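Local structure of VompD (4LGO) at the interface of chains A and B. The protein serves as a trimeric autotransporter adhesin of the Bartonella quintana outer membrane, represented here by N-terminal domain 1, and probably attaches the bacterium to host surfaces. Sequence-based numbering; all coordinates share one arbitrary frame. Chains: chain A/B, VompD.

Contacts 1 and 2 illustrate two ways in which the subunits of a trimeric adhesin can be tied together, and the centres of their C-alpha atoms lie about 12 Å apart. At contact 1 the short strand 72-74 of chain B pairs with strand 77-80 of chain A through backbone hydrogen bonds. At contact 2 strands 83-86 and 89-92 of both chains meet through apolar side chains. The contacts share no residue, but strands 77-80 and 83-86 are consecutive in chain A. A sheet shared between chains thus leads into an apolar patch between them, consistent with an intertwined trimer.

Contact 1: the interface of chains A and B. Residues chain A 75-79; chain B 70-73.
A:Arg77 and A:Val78 of strand 77-80 form parallel bridges with B:Ile72 and B:Ile73 of strand 72-74, a worked case of a sheet continued across subunits. Backbone hydrogen bonds carry the pairing. The carbonyl oxygen O of B:Asp71 is gripped twice, by the amide N of A:Lys76 at 2.8 Å and by the amide N of A:Arg77 at 2.9 Å; both donors lie in the carbonyl plane, the first on a lone pair. Farther along, B:Ile73 N donates to A:Arg77 O at 3.0 Å, and A:Ile79 N donates to B:Ile73 O at 2.8 Å. Within chain B, the side-chain amide oxygen OD1 of B:Asn70 accepts from B:Ile72 N at 2.9 Å, bracing the start of the strand.

Apolar groups, including the aliphatic base of A:Arg77, pack alongside the paired backbones. B:Ile72 lies beside A:Arg77, its CG1 and CG2 branches both against CB of the arginine. CG2 of B:Ile72 also meets the CD1 tip of A:Ile79 at 3.7 Å. B:Ile73 holds CG1 between its backbone N and carbonyl carbon (chi1 63°), and from there CG1 packs against CG2 of A:Val78 at 3.9 Å.

Any electrostatic attraction is likely to be weak: A:Lys76 and B:Asp71 run side by side, with CG of the lysine touching CB of the aspartate, but the amino nitrogen NZ of A:Lys76 stays 5.2 Å from the carboxylate oxygen OD2 of B:Asp71, not in contact.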
# COMPACT_ATOMS: atom_id res chain seq x y z
N VAL A 75 1.77 7.66 1.34
CA VAL A 75 0.69 7.73 2.31
C VAL A 75 1.29 7.55 3.71
O VAL A 75 2.50 7.34 3.86
CB VAL A 75 -0.40 6.63 2.05
CG1 VAL A 75 -1.01 6.80 0.65
CG2 VAL A 75 0.17 5.23 2.23
N LYS A 76 0.45 7.63 4.75
CA LYS A 76 0.95 7.29 6.07
C LYS A 76 0.49 5.91 6.50
O LYS A 76 1.19 5.26 7.27
CB LYS A 76 0.50 8.33 7.07
CG LYS A 76 0.99 9.73 6.66
CD LYS A 76 1.80 10.37 7.68
CE LYS A 76 2.26 11.77 7.27
NZ LYS A 76 2.18 12.62 8.48
N ARG A 77 -0.67 5.47 6.00
CA ARG A 77 -1.20 4.16 6.40
C ARG A 77 -1.97 3.51 5.25
O ARG A 77 -2.70 4.19 4.54
CB ARG A 77 -2.20 4.30 7.54
CG ARG A 77 -1.71 4.93 8.83
CD ARG A 77 -1.27 3.87 9.83
NE ARG A 77 -2.42 3.21 10.43
CZ ARG A 77 -2.90 2.01 10.09
NH1 ARG A 77 -2.33 1.26 9.14
NH2 ARG A 77 -3.95 1.53 10.73
N VAL A 78 -1.77 2.21 5.09
CA VAL A 78 -2.67 1.38 4.27
C VAL A 78 -3.33 0.36 5.18
O VAL A 78 -2.64 -0.31 5.94
CB VAL A 78 -1.95 0.64 3.10
CG1 VAL A 78 -3.00 -0.17 2.30
CG2 VAL A 78 -1.16 1.61 2.24
N ILE A 79 -4.66 0.25 5.14
CA ILE A 79 -5.40 -0.72 5.93
C ILE A 79 -6.08 -1.68 4.96
O ILE A 79 -6.86 -1.27 4.13
CB ILE A 79 -6.47 -0.06 6.83
CG1 ILE A 79 -5.85 1.01 7.74
CG2 ILE A 79 -7.19 -1.13 7.66
CD1 ILE A 79 -6.87 1.82 8.51
N ASN B 70 -6.13 10.36 0.76
CA ASN B 70 -6.11 10.38 2.23
C ASN B 70 -4.76 9.86 2.72
O ASN B 70 -4.17 8.99 2.10
CB ASN B 70 -7.26 9.49 2.73
CG ASN B 70 -7.65 9.74 4.19
OD1 ASN B 70 -6.83 9.83 5.11
ND2 ASN B 70 -8.96 9.75 4.42
N ASP B 71 -4.27 10.43 3.82
CA ASP B 71 -3.11 9.90 4.53
C ASP B 71 -3.32 8.42 4.93
O ASP B 71 -2.36 7.66 4.97
CB ASP B 71 -2.83 10.72 5.80
CG ASP B 71 -2.23 12.11 5.49
OD1 ASP B 71 -1.59 12.26 4.46
OD2 ASP B 71 -2.52 13.03 6.27
N ILE B 72 -4.58 8.04 5.20
CA ILE B 72 -4.95 6.65 5.54
C ILE B 72 -5.84 6.14 4.43
O ILE B 72 -6.91 6.68 4.22
CB ILE B 72 -5.66 6.57 6.89
CG1 ILE B 72 -4.77 7.18 7.99
CG2 ILE B 72 -6.04 5.13 7.22
CD1 ILE B 72 -5.46 7.20 9.35
N ILE B 73 -5.38 5.13 3.70
CA ILE B 73 -6.21 4.50 2.67
C ILE B 73 -6.65 3.11 3.07
O ILE B 73 -5.89 2.37 3.72
CB ILE B 73 -5.57 4.51 1.25
CG1 ILE B 73 -4.27 3.70 1.19
CG2 ILE B 73 -5.41 5.94 0.76
CD1 ILE B 73 -3.68 3.49 -0.22

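Contact 2: the interface of chains A and B. Residues chain A 83-85, 90-92; chain B 85-86, 89-90.
Across this contact A:Ala83, A:Val85, A:Phe90 and A:Ile92 face B:Gly89 and B:Phe90 from extended backbones of strands 83-86 and 89-92, with B:Gly89 alone at a positive phi (135°), and no hydrogen bond crosses this patch. The side chain of B:Phe90 carries the contact, its ring abutting the two adjacent strands of chain A tip first. With CG anti to its own carbonyl carbon (chi1 -59°), the ring points its CZ end at the backbone of A:Asn84, whose carbonyl O lies 3.5 Å from CZ of B:Phe90, while CE2 is turned towards O of A:Val91.

The ring is approached over its faces and around its rim. CB of A:Phe90 sits above the centre of one face, 4.0 Å from the centroid of the B:Phe90 ring, in a CH-pi contact. The two phenyl rings meet edge to face, their planes turned by 73° and their centroids 5.6 Å apart; CD1 of A:Phe90 comes to 3.8 Å from CE1 of B:Phe90. At the rim, in the ring plane, lie CG2 of A:Val85 and the carbonyl O of A:Val91, the valine methyl touching CE1.

Off the opposite edge, and displaced to the other side of the ring plane from CB of A:Phe90, CD1 of A:Ile92 meets CD2 of B:Phe90 at 3.8 Å. The same methyl is pressed tightly against CA of B:Gly89, at 3.4 Å. CB of A:Ala83 also approaches from that second face, near CZ, putting chain A groups on both sides of the ring plane. Seating an aromatic ring of one subunit against paired strands of another, among their apolar side chains, makes a hydrophobic patch between chains that should help keep the adhesin trimer assembled.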
# COMPACT_ATOMS: atom_id res chain seq x y z
N ALA A 83 -4.35 -6.52 7.90
CA ALA A 83 -3.00 -6.14 7.45
C ALA A 83 -2.84 -4.62 7.35
O ALA A 83 -3.64 -3.92 6.73
CB ALA A 83 -2.69 -6.76 6.11
N ASN A 84 -1.80 -4.11 8.00
CA ASN A 84 -1.55 -2.66 8.07
C ASN A 84 -0.14 -2.29 7.67
O ASN A 84 0.84 -2.87 8.15
CB ASN A 84 -1.77 -2.17 9.51
CG ASN A 84 -3.21 -2.15 9.88
OD1 ASN A 84 -3.87 -1.12 9.72
ND2 ASN A 84 -3.74 -3.29 10.31
N VAL A 85 -0.04 -1.32 6.78
CA VAL A 85 1.23 -0.68 6.45
C VAL A 85 1.26 0.70 7.10
O VAL A 85 0.29 1.46 7.00
CB VAL A 85 1.42 -0.54 4.93
CG1 VAL A 85 2.74 0.14 4.63
CG2 VAL A 85 1.40 -1.89 4.23
N PHE A 90 5.12 -3.18 8.93
CA PHE A 90 4.12 -4.11 8.44
C PHE A 90 3.56 -4.92 9.60
O PHE A 90 4.30 -5.65 10.26
CB PHE A 90 4.79 -5.02 7.39
CG PHE A 90 5.50 -4.24 6.32
CD1 PHE A 90 4.79 -3.65 5.26
CD2 PHE A 90 6.87 -4.02 6.40
CE1 PHE A 90 5.46 -2.90 4.33
CE2 PHE A 90 7.55 -3.27 5.45
CZ PHE A 90 6.83 -2.71 4.41
N VAL A 91 2.26 -4.80 9.84
CA VAL A 91 1.62 -5.37 11.04
C VAL A 91 0.39 -6.17 10.65
O VAL A 91 -0.48 -5.70 9.88
CB VAL A 91 1.20 -4.24 12.01
CG1 VAL A 91 0.42 -4.77 13.19
CG2 VAL A 91 2.43 -3.43 12.45
N ILE A 92 0.29 -7.38 11.18
CA ILE A 92 -0.97 -8.09 11.17
C ILE A 92 -1.59 -7.92 12.54
O ILE A 92 -0.98 -8.33 13.55
CB ILE A 92 -0.76 -9.59 10.90
CG1 ILE A 92 0.16 -9.79 9.68
CG2 ILE A 92 -2.10 -10.29 10.74
CD1 ILE A 92 -0.51 -10.03 8.38
N VAL B 85 -0.45 -7.13 -0.50
CA VAL B 85 -0.96 -6.82 0.83
C VAL B 85 -2.45 -7.06 0.76
O VAL B 85 -3.13 -6.49 -0.11
CB VAL B 85 -0.72 -5.34 1.19
CG1 VAL B 85 -1.26 -5.01 2.60
CG2 VAL B 85 0.75 -4.99 1.08
N SER B 86 -2.99 -7.87 1.67
CA SER B 86 -4.41 -8.10 1.69
C SER B 86 -4.81 -8.57 3.07
O SER B 86 -3.99 -8.70 3.97
CB SER B 86 -4.80 -9.16 0.62
OG SER B 86 -4.38 -10.43 1.03
N GLY B 89 -2.60 -11.05 4.74
CA GLY B 89 -1.32 -10.58 5.17
C GLY B 89 -0.45 -10.07 4.05
O GLY B 89 -0.93 -9.48 3.07
N PHE B 90 0.85 -10.32 4.21
CA PHE B 90 1.90 -9.79 3.34
C PHE B 90 2.49 -10.96 2.61
O PHE B 90 3.14 -11.78 3.21
CB PHE B 90 2.97 -9.03 4.16
CG PHE B 90 2.39 -7.87 4.93
CD1 PHE B 90 2.19 -6.66 4.32
CD2 PHE B 90 1.89 -8.05 6.23
CE1 PHE B 90 1.60 -5.62 5.00
CE2 PHE B 90 1.31 -6.99 6.91
CZ PHE B 90 1.13 -5.80 6.28